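Local coordinates for protein ThreeFoil (Artificial gene, PDB 3PG0) that is a designed three-fold symmetric beta-trefoil of the ricin-lectin type that binds a sodium ion near its symmetry axis and probably binds sugars, at residues 50-55 with 97-102. Numbering follows the deposited sequence.
Sequences GANVIQ and GANVIQ. With NA (sodium ion), chain G.
N52 and N99 meet over a sodium ion, each giving it OD1 at 2.5 Å. Both side chains run with CG anti to the backbone N (chi1 -162° and -163°), which swings the two amides in to the metal. They cross at about a right angle, their planes 46° apart, and N99 ND2 donates to N52 OD1 at 3.1 Å. The acceptor lies close to the N99 amide plane, whereas the donor sits well above the carbonyl plane of N52. OD1 of N52 thus serves ion and amide at once, and the metal bonds together with this hydrogen bond hold the two amides in their orientation. The backbone O atoms of V53 and V100 add two more ligands; the latter O also accepts V53 N at 3.2 Å. N52 OD1 and V100 O lie 3.2 Å apart without a hydrogen bond, a closeness the shared cation probably makes tolerable by offsetting the repulsion between them.

Past this site the two segments pair for a short way: Q102 N donates to A51 O at 2.9 Å and G50 N to Q102 O at 2.8 Å. V53 lays CG2 over the I101 peptide, 3.5 Å from I101 C, while its CB faces V100 CG1. I101 sets CB against A51 O, and Q102, extended beyond CG, passes NE2 alongside A51 CB while OE1 bonds to S83. N146 and V147 complete the sodium shell, making a single site built from three equivalent Asn-Val pairs, as fits this three-fold symmetric beta-trefoil.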
ATOM      1  N   GLY A  50       9.097  -9.097  -5.709  1.00  8.54           N
ATOM      2  CA  GLY A  50       7.954  -9.987  -5.616  1.00  9.51           C
ATOM      3  C   GLY A  50       7.516 -10.350  -4.201  1.00 11.29           C
ATOM      4  O   GLY A  50       6.516 -11.066  -4.032  1.00 11.88           O
ATOM      5  N   ALA A  51       8.240  -9.880  -3.185  1.00 10.38           N
ATOM      6  CA  ALA A  51       7.823 -10.158  -1.805  1.00  8.86           C
ATOM      7  C   ALA A  51       6.420  -9.625  -1.587  1.00 10.26           C
ATOM      8  O   ALA A  51       6.060  -8.571  -2.105  1.00 11.41           O
ATOM      9  CB  ALA A  51       8.784  -9.532  -0.805  1.00 10.60           C
ATOM     10  N   ASN A  52       5.623 -10.361  -0.821  1.00  9.88           N
ATOM     11  CA  ASN A  52       4.213 -10.016  -0.673  1.00 10.62           C
ATOM     12  C   ASN A  52       4.016  -8.850   0.281  1.00  8.49           C
ATOM     13  O   ASN A  52       4.752  -8.711   1.252  1.00 10.28           O
ATOM     14  CB  ASN A  52       3.429 -11.217  -0.162  1.00  8.75           C
ATOM     15  CG  ASN A  52       1.934 -11.070  -0.397  1.00 11.68           C
ATOM     16  OD1 ASN A  52       1.518 -10.389  -1.322  1.00 11.88           O
ATOM     17  ND2 ASN A  52       1.126 -11.671   0.460  1.00 13.15           N
ATOM     18  N   VAL A  53       3.005  -8.031   0.006  1.00  8.15           N
ATOM     19  CA  VAL A  53       2.626  -6.948   0.914  1.00  6.68           C
ATOM     20  C   VAL A  53       1.356  -7.364   1.646  1.00  9.49           C
ATOM     21  O   VAL A  53       0.389  -7.834   1.038  1.00  9.48           O
ATOM     22  CB  VAL A  53       2.434  -5.615   0.157  1.00  7.28           C
ATOM     23  CG1 VAL A  53       1.796  -4.553   1.071  1.00  8.50           C
ATOM     24  CG2 VAL A  53       3.780  -5.147  -0.393  1.00 10.36           C
ATOM     25  N   ILE A  54       1.376  -7.197   2.962  1.00  7.57           N
ATOM     26  CA  ILE A  54       0.328  -7.706   3.839  1.00 10.15           C
ATOM     27  C   ILE A  54      -0.019  -6.628   4.848  1.00  8.77           C
ATOM     28  O   ILE A  54       0.526  -5.529   4.821  1.00  8.65           O
ATOM     29  CB  ILE A  54       0.798  -8.954   4.612  1.00  8.30           C
ATOM     30  CG1 ILE A  54       2.060  -8.632   5.439  1.00  9.82           C
ATOM     31  CG2 ILE A  54       1.065 -10.112   3.651  1.00 10.32           C
ATOM     32  CD1 ILE A  54       2.537  -9.800   6.315  1.00 11.83           C
ATOM     33  N   GLN A  55      -0.942  -6.948   5.739  1.00  8.28           N
ATOM     34  CA  GLN A  55      -1.212  -6.106   6.891  1.00 10.58           C
ATOM     35  C   GLN A  55      -0.620  -6.779   8.122  1.00 10.01           C
ATOM     36  O   GLN A  55      -0.638  -8.000   8.232  1.00 10.85           O
ATOM     37  CB  GLN A  55      -2.717  -5.893   7.028  1.00 17.97           C
ATOM     38  CG  GLN A  55      -3.277  -6.159   8.383  1.00 21.04           C
ATOM     39  CD  GLN A  55      -4.786  -6.057   8.410  1.00 11.08           C
ATOM     40  OE1 GLN A  55      -5.367  -4.995   8.124  1.00 10.60           O
ATOM     41  NE2 GLN A  55      -5.439  -7.164   8.754  1.00 11.21           N
ATOM     42  N   GLY A  97      -9.035  -7.686  -6.869  1.00  9.21           N
ATOM     43  CA  GLY A  97      -8.354  -8.788  -6.211  1.00  8.78           C
ATOM     44  C   GLY A  97      -6.943  -9.095  -6.691  1.00  9.70           C
ATOM     45  O   GLY A  97      -6.309 -10.026  -6.192  1.00 12.13           O
ATOM     46  N   ALA A  98      -6.428  -8.334  -7.654  1.00 12.12           N
ATOM     47  CA  ALA A  98      -5.048  -8.528  -8.063  1.00  9.58           C
ATOM     48  C   ALA A  98      -4.145  -8.282  -6.845  1.00 10.32           C
ATOM     49  O   ALA A  98      -4.415  -7.395  -6.019  1.00 10.15           O
ATOM     50  CB  ALA A  98      -4.683  -7.594  -9.219  1.00 10.56           C
ATOM     51  N   ASN A  99      -3.090  -9.077  -6.730  1.00  9.21           N
ATOM     52  CA  ASN A  99      -2.191  -8.990  -5.577  1.00  8.46           C
ATOM     53  C   ASN A  99      -1.314  -7.740  -5.560  1.00  9.09           C
ATOM     54  O   ASN A  99      -0.869  -7.276  -6.609  1.00 11.93           O
ATOM     55  CB  ASN A  99      -1.296 -10.225  -5.530  1.00 11.13           C
ATOM     56  CG  ASN A  99      -0.641 -10.407  -4.188  1.00 12.39           C
ATOM     57  OD1 ASN A  99      -1.219 -10.045  -3.166  1.00 12.26           O
ATOM     58  ND2 ASN A  99       0.583 -10.937  -4.177  1.00 12.29           N
ATOM     59  N   VAL A 100      -1.045  -7.238  -4.352  1.00  8.88           N
ATOM     60  CA  VAL A 100      -0.104  -6.134  -4.160  1.00  9.34           C
ATOM     61  C   VAL A 100       1.191  -6.665  -3.553  1.00 10.93           C
ATOM     62  O   VAL A 100       1.164  -7.428  -2.586  1.00 10.92           O
ATOM     63  CB  VAL A 100      -0.726  -5.007  -3.303  1.00  7.53           C
ATOM     64  CG1 VAL A 100       0.315  -3.926  -2.984  1.00  8.17           C
ATOM     65  CG2 VAL A 100      -1.908  -4.394  -4.056  1.00  9.54           C
ATOM     66  N   ILE A 101       2.323  -6.286  -4.140  1.00  8.25           N
ATOM     67  CA  ILE A 101       3.630  -6.819  -3.763  1.00  8.55           C
ATOM     68  C   ILE A 101       4.626  -5.662  -3.708  1.00  8.80           C
ATOM     69  O   ILE A 101       4.246  -4.509  -3.877  1.00  7.79           O
ATOM     70  CB  ILE A 101       4.132  -7.835  -4.810  1.00  9.31           C
ATOM     71  CG1 ILE A 101       4.191  -7.174  -6.189  1.00  9.51           C
ATOM     72  CG2 ILE A 101       3.200  -9.037  -4.871  1.00  9.32           C
ATOM     73  CD1 ILE A 101       4.774  -8.076  -7.288  1.00 12.18           C
ATOM     74  N   GLN A 102       5.894  -5.967  -3.455  1.00  7.92           N
ATOM     75  CA  GLN A 102       6.937  -4.971  -3.664  1.00  7.40           C
ATOM     76  C   GLN A 102       7.772  -5.410  -4.856  1.00  9.82           C
ATOM     77  O   GLN A 102       7.933  -6.602  -5.106  1.00 10.32           O
ATOM     78  CB  GLN A 102       7.815  -4.811  -2.417  1.00 17.02           C
ATOM     79  CG  GLN A 102       9.062  -5.641  -2.458  1.00 17.82           C
ATOM     80  CD  GLN A 102       9.951  -5.527  -1.227  1.00 11.05           C
ATOM     81  OE1 GLN A 102       9.929  -4.537  -0.487  1.00  9.64           O
ATOM     82  NE2 GLN A 102      10.739  -6.564  -1.010  1.00  8.91           N
TER
HETATM   83 NA    NA G 147      -0.379  -8.781  -1.187  1.00 10.72          NA